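Local coordinates for cell division control protein Cdc48 (Mycobacterium smegmatis, PDB 5E7P) that probably binds and hydrolyses ATP as a Cdc48-type AAA ATPase with two tandem nucleotide-binding domains, here carrying ADP, at residues L648-E652 / L738-A742; L610-D615 / A638-R644. All coordinates share one frame; numbering follows the deposited sequence.

Contact 1: residues L648-E652 / L738-A742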
ATOM      1  N   LEU A 648      28.738  -6.274   1.285  1.00 37.57           N
ATOM      2  CA  LEU A 648      28.125  -7.585   1.461  1.00 36.16           C
ATOM      3  C   LEU A 648      27.609  -7.786   2.880  1.00 35.74           C
ATOM      4  O   LEU A 648      28.392  -7.927   3.819  1.00 35.49           O
ATOM      5  CB  LEU A 648      29.125  -8.689   1.114  1.00 37.45           C
ATOM      6  CG  LEU A 648      29.143  -9.219  -0.321  1.00 40.93           C
ATOM      7  CD1 LEU A 648      29.321  -8.097  -1.341  1.00 41.45           C
ATOM      8  CD2 LEU A 648      30.237 -10.267  -0.476  1.00 43.06           C
ATOM      9  N   VAL A 649      26.290  -7.798   3.032  1.00 34.77           N
ATOM     10  CA  VAL A 649      25.682  -8.057   4.330  1.00 34.26           C
ATOM     11  C   VAL A 649      25.078  -9.457   4.361  1.00 38.07           C
ATOM     12  O   VAL A 649      24.118  -9.748   3.645  1.00 38.71           O
ATOM     13  CB  VAL A 649      24.591  -7.029   4.671  1.00 32.06           C
ATOM     14  CG1 VAL A 649      24.039  -7.292   6.067  1.00 30.39           C
ATOM     15  CG2 VAL A 649      25.135  -5.613   4.567  1.00 31.45           C
ATOM     16  N   PHE A 650      25.651 -10.321   5.191  1.00 39.90           N
ATOM     17  CA  PHE A 650      25.150 -11.681   5.346  1.00 39.65           C
ATOM     18  C   PHE A 650      24.143 -11.767   6.488  1.00 36.98           C
ATOM     19  O   PHE A 650      24.447 -11.411   7.626  1.00 37.65           O
ATOM     20  CB  PHE A 650      26.307 -12.660   5.573  1.00 41.59           C
ATOM     21  CG  PHE A 650      25.865 -14.047   5.952  1.00 43.35           C
ATOM     22  CD1 PHE A 650      24.912 -14.716   5.201  1.00 43.89           C
ATOM     23  CD2 PHE A 650      26.414 -14.688   7.049  1.00 44.09           C
ATOM     24  CE1 PHE A 650      24.505 -15.990   5.549  1.00 45.44           C
ATOM     25  CE2 PHE A 650      26.014 -15.963   7.399  1.00 44.66           C
ATOM     26  CZ  PHE A 650      25.059 -16.615   6.648  1.00 45.59           C
ATOM     27  N   VAL A 651      22.939 -12.230   6.170  1.00 34.44           N
ATOM     28  CA  VAL A 651      21.907 -12.437   7.175  1.00 34.81           C
ATOM     29  C   VAL A 651      21.989 -13.864   7.703  1.00 38.33           C
ATOM     30  O   VAL A 651      21.584 -14.813   7.028  1.00 38.15           O
ATOM     31  CB  VAL A 651      20.498 -12.181   6.603  1.00 34.10           C
ATOM     32  CG1 VAL A 651      19.434 -12.464   7.655  1.00 32.31           C
ATOM     33  CG2 VAL A 651      20.386 -10.752   6.087  1.00 33.61           C
ATOM     34  N   GLU A 652      22.530 -14.006   8.909  1.00 41.18           N
ATOM     35  CA  GLU A 652      22.668 -15.307   9.553  1.00 44.82           C
ATOM     36  C   GLU A 652      21.306 -15.918   9.852  1.00 42.86           C
ATOM     37  O   GLU A 652      20.334 -15.194  10.075  1.00 43.03           O
ATOM     38  CB  GLU A 652      23.452 -15.164  10.861  1.00 50.27           C
ATOM     39  CG  GLU A 652      24.935 -14.886  10.689  1.00 56.00           C
ATOM     40  CD  GLU A 652      25.773 -16.153  10.722  1.00 61.67           C
ATOM     41  OE1 GLU A 652      25.199 -17.245  10.934  1.00 63.48           O
ATOM     42  OE2 GLU A 652      27.007 -16.055  10.539  1.00 63.11           O
ATOM     43  N   LEU A 738      26.955 -20.025   2.416  1.00 59.89           N
ATOM     44  CA  LEU A 738      26.603 -18.613   2.342  1.00 57.13           C
ATOM     45  C   LEU A 738      27.492 -17.765   3.241  1.00 60.07           C
ATOM     46  O   LEU A 738      27.852 -16.641   2.889  1.00 59.09           O
ATOM     47  CB  LEU A 738      25.136 -18.402   2.723  1.00 52.54           C
ATOM     48  CG  LEU A 738      24.094 -18.981   1.772  1.00 50.18           C
ATOM     49  CD1 LEU A 738      22.700 -18.609   2.231  1.00 47.62           C
ATOM     50  CD2 LEU A 738      24.348 -18.487   0.362  1.00 50.64           C
ATOM     51  N   ARG A 739      27.842 -18.306   4.403  1.00 65.04           N
ATOM     52  CA  ARG A 739      28.670 -17.584   5.362  1.00 68.79           C
ATOM     53  C   ARG A 739      30.088 -17.378   4.833  1.00 72.04           C
ATOM     54  O   ARG A 739      30.721 -16.358   5.110  1.00 71.37           O
ATOM     55  CB  ARG A 739      28.707 -18.321   6.704  1.00 70.21           C
ATOM     56  CG  ARG A 739      29.388 -17.539   7.817  1.00 69.93           C
ATOM     57  CD  ARG A 739      29.462 -18.336   9.111  1.00 71.28           C
ATOM     58  NE  ARG A 739      28.145 -18.612   9.682  1.00 70.94           N
ATOM     59  CZ  ARG A 739      27.570 -19.810   9.690  1.00 71.90           C
ATOM     60  NH1 ARG A 739      28.196 -20.850   9.159  1.00 73.22           N
ATOM     61  NH2 ARG A 739      26.369 -19.968  10.233  1.00 71.41           N
ATOM     62  N   GLU A 740      30.576 -18.349   4.066  1.00 75.31           N
ATOM     63  CA  GLU A 740      31.924 -18.291   3.509  1.00 78.97           C
ATOM     64  C   GLU A 740      32.003 -17.460   2.229  1.00 76.13           C
ATOM     65  O   GLU A 740      33.096 -17.165   1.747  1.00 77.77           O
ATOM     66  CB  GLU A 740      32.450 -19.700   3.230  1.00 86.16           C
ATOM     67  CG  GLU A 740      32.827 -20.493   4.468  1.00 92.35           C
ATOM     68  CD  GLU A 740      33.380 -21.864   4.125  1.00 99.44           C
ATOM     69  OE1 GLU A 740      33.272 -22.268   2.947  1.00101.85           O
ATOM     70  OE2 GLU A 740      33.925 -22.534   5.030  1.00101.97           O
ATOM     71  N   PHE A 741      30.847 -17.086   1.688  1.00 70.86           N
ATOM     72  CA  PHE A 741      30.782 -16.406   0.395  1.00 66.80           C
ATOM     73  C   PHE A 741      31.624 -15.131   0.316  1.00 69.16           C
ATOM     74  O   PHE A 741      32.323 -14.906  -0.672  1.00 69.74           O
ATOM     75  CB  PHE A 741      29.330 -16.098   0.011  1.00 59.33           C
ATOM     76  CG  PHE A 741      29.198 -15.298  -1.254  1.00 54.65           C
ATOM     77  CD1 PHE A 741      29.299 -15.912  -2.490  1.00 54.42           C
ATOM     78  CD2 PHE A 741      28.983 -13.929  -1.208  1.00 51.88           C
ATOM     79  CE1 PHE A 741      29.184 -15.178  -3.656  1.00 54.73           C
ATOM     80  CE2 PHE A 741      28.870 -13.190  -2.369  1.00 51.18           C
ATOM     81  CZ  PHE A 741      28.970 -13.814  -3.596  1.00 52.82           C
ATOM     82  N   ALA A 742      31.556 -14.304   1.355  1.00 71.19           N
ATOM     83  CA  ALA A 742      32.229 -13.005   1.347  1.00 73.41           C
ATOM     84  C   ALA A 742      33.753 -13.113   1.297  1.00 78.27           C
ATOM     85  O   ALA A 742      34.430 -12.192   0.840  1.00 78.05           O
ATOM     86  CB  ALA A 742      31.794 -12.173   2.544  1.00 71.58           C
TER
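With CG anti to the backbone N (chi1 171°), the Phe-650 ring reaches from the strand to the backbone of the C-terminal helix, while Arg-739, whose CG is likewise anti to its N, runs past that ring and bends at chi3 (-65°) to meet Glu-652. The ring receives the helix on one face: Arg-739 CA lies 4.0 Å from the Phe-650 centroid, a CH-pi contact displaced toward the rim. Arg-739 CB touches Phe-650 CE2 at 3.6 Å, and across the ring Phe-650 CE1 meets Leu-738 CB at 3.8 Å. The backbone N of Glu-652 sits over the centre of the opposite face, so the ring is sandwiched between its own chain and the helix.

Beyond the ring, the guanidinium grips the carboxylate side-on. Arg-739 NE reaches Glu-652 OE2 at 2.9 Å and NH2 reaches OE1 at 3.0 Å, both on the syn side of the carboxylate and both fairly straight; the two planes are nearly coplanar. The remaining nitrogen, NH1, pairs with Glu-736, so the arginine is shared by two acids.

Strand 645-650 is an outermost strand of the parallel sheet of the second AAA domain, hydrogen-bonded to strand 521-525, and helix 732-739 returns from the helical region to lie against it. Two residues back along the strand, Leu-648 CD2 packs on Phe-741 CE2 at 3.7 Å and against Ala-742 CB at 3.9 Å. The Phe-741 ring also meets Tyr-525 edge-to-face, and the Leu-738 side chain also touches Pro-527 and Pro-632, near the ADP-binding residues Lys-532 and Asn-630.

Contact 2: residues L610-D615 / A638-R644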
ATOM      1  N   LEU A 610      22.060  -2.767 -16.521  1.00 38.17           N
ATOM      2  CA  LEU A 610      22.065  -2.738 -15.064  1.00 36.22           C
ATOM      3  C   LEU A 610      23.387  -2.191 -14.528  1.00 35.17           C
ATOM      4  O   LEU A 610      23.402  -1.305 -13.670  1.00 31.43           O
ATOM      5  CB  LEU A 610      21.798  -4.134 -14.502  1.00 36.13           C
ATOM      6  CG  LEU A 610      21.604  -4.225 -12.990  1.00 35.58           C
ATOM      7  CD1 LEU A 610      20.540  -3.239 -12.541  1.00 35.18           C
ATOM      8  CD2 LEU A 610      21.229  -5.644 -12.588  1.00 36.87           C
ATOM      9  N   LEU A 611      24.495  -2.715 -15.047  1.00 37.61           N
ATOM     10  CA  LEU A 611      25.826  -2.244 -14.677  1.00 37.99           C
ATOM     11  C   LEU A 611      25.966  -0.752 -14.956  1.00 38.97           C
ATOM     12  O   LEU A 611      26.534  -0.010 -14.154  1.00 37.15           O
ATOM     13  CB  LEU A 611      26.901  -3.019 -15.443  1.00 39.57           C
ATOM     14  CG  LEU A 611      26.991  -4.518 -15.148  1.00 39.91           C
ATOM     15  CD1 LEU A 611      27.994  -5.196 -16.066  1.00 39.97           C
ATOM     16  CD2 LEU A 611      27.359  -4.743 -13.694  1.00 38.84           C
ATOM     17  N   THR A 612      25.436  -0.323 -16.099  1.00 40.56           N
ATOM     18  CA  THR A 612      25.461   1.081 -16.489  1.00 41.88           C
ATOM     19  C   THR A 612      24.700   1.940 -15.487  1.00 41.20           C
ATOM     20  O   THR A 612      25.180   2.996 -15.075  1.00 40.91           O
ATOM     21  CB  THR A 612      24.853   1.289 -17.896  1.00 43.56           C
ATOM     22  OG1 THR A 612      25.572   0.501 -18.853  1.00 45.09           O
ATOM     23  CG2 THR A 612      24.915   2.758 -18.299  1.00 41.21           C
ATOM     24  N   GLU A 613      23.515   1.481 -15.097  1.00 40.98           N
ATOM     25  CA  GLU A 613      22.691   2.214 -14.141  1.00 41.44           C
ATOM     26  C   GLU A 613      23.328   2.239 -12.752  1.00 38.74           C
ATOM     27  O   GLU A 613      23.283   3.258 -12.060  1.00 36.94           O
ATOM     28  CB  GLU A 613      21.283   1.621 -14.073  1.00 44.71           C
ATOM     29  CG  GLU A 613      20.502   1.741 -15.371  1.00 49.55           C
ATOM     30  CD  GLU A 613      20.390   3.175 -15.854  1.00 53.82           C
ATOM     31  OE1 GLU A 613      21.000   3.505 -16.894  1.00 56.50           O
ATOM     32  OE2 GLU A 613      19.688   3.972 -15.196  1.00 54.01           O
ATOM     33  N   LEU A 614      23.918   1.119 -12.347  1.00 36.85           N
ATOM     34  CA  LEU A 614      24.585   1.041 -11.050  1.00 36.34           C
ATOM     35  C   LEU A 614      25.751   2.018 -10.973  1.00 39.82           C
ATOM     36  O   LEU A 614      26.032   2.583  -9.915  1.00 40.76           O
ATOM     37  CB  LEU A 614      25.076  -0.381 -10.773  1.00 33.87           C
ATOM     38  CG  LEU A 614      24.000  -1.428 -10.476  1.00 33.02           C
ATOM     39  CD1 LEU A 614      24.630  -2.789 -10.304  1.00 33.12           C
ATOM     40  CD2 LEU A 614      23.202  -1.053  -9.238  1.00 31.98           C
ATOM     41  N   ASP A 615      26.423   2.219 -12.103  1.00 38.95           N
ATOM     42  CA  ASP A 615      27.569   3.119 -12.154  1.00 38.83           C
ATOM     43  C   ASP A 615      27.144   4.582 -12.135  1.00 38.87           C
ATOM     44  O   ASP A 615      27.915   5.453 -11.738  1.00 42.13           O
ATOM     45  CB  ASP A 615      28.447   2.821 -13.372  1.00 41.69           C
ATOM     46  CG  ASP A 615      29.152   1.476 -13.271  1.00 45.35           C
ATOM     47  OD1 ASP A 615      29.139   0.874 -12.174  1.00 45.97           O
ATOM     48  OD2 ASP A 615      29.727   1.023 -14.284  1.00 46.17           O
ATOM     49  N   ALA A 638      30.432  -9.219 -11.914  1.00 38.55           N
ATOM     50  CA  ALA A 638      30.587  -7.812 -12.269  1.00 37.27           C
ATOM     51  C   ALA A 638      29.667  -6.914 -11.440  1.00 37.73           C
ATOM     52  O   ALA A 638      29.909  -5.716 -11.315  1.00 35.92           O
ATOM     53  CB  ALA A 638      30.330  -7.610 -13.752  1.00 37.28           C
ATOM     54  N   LEU A 639      28.612  -7.505 -10.884  1.00 40.87           N
ATOM     55  CA  LEU A 639      27.677  -6.793 -10.016  1.00 40.98           C
ATOM     56  C   LEU A 639      28.309  -6.468  -8.666  1.00 40.13           C
ATOM     57  O   LEU A 639      27.872  -5.550  -7.974  1.00 40.46           O
ATOM     58  CB  LEU A 639      26.422  -7.641  -9.781  1.00 41.93           C
ATOM     59  CG  LEU A 639      25.210  -7.554 -10.715  1.00 42.87           C
ATOM     60  CD1 LEU A 639      24.365  -6.344 -10.381  1.00 40.29           C
ATOM     61  CD2 LEU A 639      25.616  -7.537 -12.181  1.00 45.40           C
ATOM     62  N   LEU A 640      29.336  -7.225  -8.296  1.00 40.60           N
ATOM     63  CA  LEU A 640      29.880  -7.163  -6.942  1.00 43.42           C
ATOM     64  C   LEU A 640      31.180  -6.366  -6.851  1.00 46.55           C
ATOM     65  O   LEU A 640      31.819  -6.327  -5.801  1.00 47.82           O
ATOM     66  CB  LEU A 640      30.093  -8.577  -6.391  1.00 43.42           C
ATOM     67  CG  LEU A 640      28.899  -9.526  -6.512  1.00 45.60           C
ATOM     68  CD1 LEU A 640      29.170 -10.839  -5.796  1.00 47.81           C
ATOM     69  CD2 LEU A 640      27.630  -8.875  -5.979  1.00 45.09           C
ATOM     70  N   ARG A 641      31.565  -5.734  -7.952  1.00 48.04           N
ATOM     71  CA  ARG A 641      32.788  -4.942  -7.988  1.00 50.30           C
ATOM     72  C   ARG A 641      32.583  -3.591  -7.306  1.00 47.45           C
ATOM     73  O   ARG A 641      31.451  -3.115  -7.206  1.00 45.36           O
ATOM     74  CB  ARG A 641      33.253  -4.763  -9.436  1.00 55.60           C
ATOM     75  CG  ARG A 641      33.645  -6.071 -10.105  1.00 61.02           C
ATOM     76  CD  ARG A 641      33.958  -5.885 -11.576  1.00 65.87           C
ATOM     77  NE  ARG A 641      34.216  -7.164 -12.229  1.00 71.53           N
ATOM     78  CZ  ARG A 641      34.361  -7.323 -13.541  1.00 75.55           C
ATOM     79  NH1 ARG A 641      34.274  -6.277 -14.354  1.00 75.47           N
ATOM     80  NH2 ARG A 641      34.591  -8.532 -14.040  1.00 77.47           N
ATOM     81  N   PRO A 642      33.676  -2.982  -6.809  1.00 47.61           N
ATOM     82  CA  PRO A 642      33.618  -1.661  -6.171  1.00 44.93           C
ATOM     83  C   PRO A 642      32.899  -0.626  -7.036  1.00 41.61           C
ATOM     84  O   PRO A 642      32.997  -0.666  -8.263  1.00 42.29           O
ATOM     85  CB  PRO A 642      35.093  -1.291  -6.016  1.00 46.22           C
ATOM     86  CG  PRO A 642      35.778  -2.599  -5.855  1.00 48.10           C
ATOM     87  CD  PRO A 642      35.025  -3.572  -6.726  1.00 48.79           C
ATOM     88  N   GLY A 643      32.174   0.282  -6.391  1.00 37.55           N
ATOM     89  CA  GLY A 643      31.349   1.244  -7.095  1.00 35.91           C
ATOM     90  C   GLY A 643      29.949   0.707  -7.321  1.00 36.66           C
ATOM     91  O   GLY A 643      29.010   1.463  -7.568  1.00 37.79           O
ATOM     92  N   ARG A 644      29.809  -0.612  -7.234  1.00 36.68           N
ATOM     93  CA  ARG A 644      28.520  -1.258  -7.429  1.00 35.60           C
ATOM     94  C   ARG A 644      28.029  -1.878  -6.121  1.00 34.10           C
ATOM     95  O   ARG A 644      28.078  -1.234  -5.074  1.00 35.09           O
ATOM     96  CB  ARG A 644      28.615  -2.303  -8.541  1.00 36.20           C
ATOM     97  CG  ARG A 644      29.271  -1.767  -9.806  1.00 36.60           C
ATOM     98  CD  ARG A 644      29.033  -2.674 -10.999  1.00 39.25           C
ATOM     99  NE  ARG A 644      29.487  -2.063 -12.246  1.00 41.96           N
ATOM    100  CZ  ARG A 644      30.518  -2.497 -12.964  1.00 43.70           C
ATOM    101  NH1 ARG A 644      31.210  -3.557 -12.566  1.00 45.37           N
ATOM    102  NH2 ARG A 644      30.854  -1.873 -14.085  1.00 43.57           N
TER
HETATM  103  O   HOH W   1      26.390   1.701  -7.326  1.00 28.57           O
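Arg-644 and Asp-615 meet in a two-bonded salt bridge in which the guanidinium offers its NE side to the carboxylate. Arg-644 NE reaches Asp-615 OD1 at 3.0 Å, and its NH2 reaches OD2 of the same aspartate at 3.1 Å; the first bond is noticeably bent (133°), the second straighter (153°). The planes of the two groups differ by only 21°, yet OD1 stands clearly out of the guanidinium plane. Leu-611 lies over one face of the guanidinium through CD2, 3.7 Å from Arg-644 NE.

Leu-611 CD2 also touches Leu-639 CD2 at 3.6 Å, and the other branch of Leu-639, CD1, meets Leu-614 CD1 at 3.6 Å and also reaches Leu-610.

In the next shell, Arg-644 NH1 donates to Ala-638 O at 2.8 Å, a tilted bond that ties the far side of the guanidinium to the 3-10 turn at 638-639. A type II beta turn from Arg-641 to Arg-644 delivers the arginine, with Gly-643 in the position whose positive phi suits glycine. Its Arg-Pro-Gly-Arg sequence fits the second region of homology of AAA ATPases, and both arginines fall where, in relatives, arginine fingers reach toward a neighbouring subunit's nucleotide; in this single chain Arg-644 binds Asp-615 of its own domain. A water donates to both Leu-614 O and Gly-643 O, bridging helix and turn.

Leu-610 continues the apolar layer to Phe-571, and Leu-639 joins it at Ala-591; helix 602-617 therefore lies between helix 563-576 and the loop leading from strand 623-629 into strand 645-650.

Overall arrangement
Contacts 1 and 2 lie in series along the chain: 610-615 / 638-644 closes before 648-652 / 738-742 opens. Their centres are about 19 Å apart, and both belong to the second AAA module, joined by strand 645-650, which the loop of contact 2 enters and whose last residues take part in contact 1. They touch through Phe-741 CZ and Leu-640 CD1, 3.7 Å apart, so the C-terminal residues also pack on the loop. Contact 2 lies away from the ADP sites of this chain. The strand thus links a turn resembling the arginine-finger region of relatives to a C-terminal helix near the bound ADP, a connection consistent with an AAA module built to work beside its neighbours.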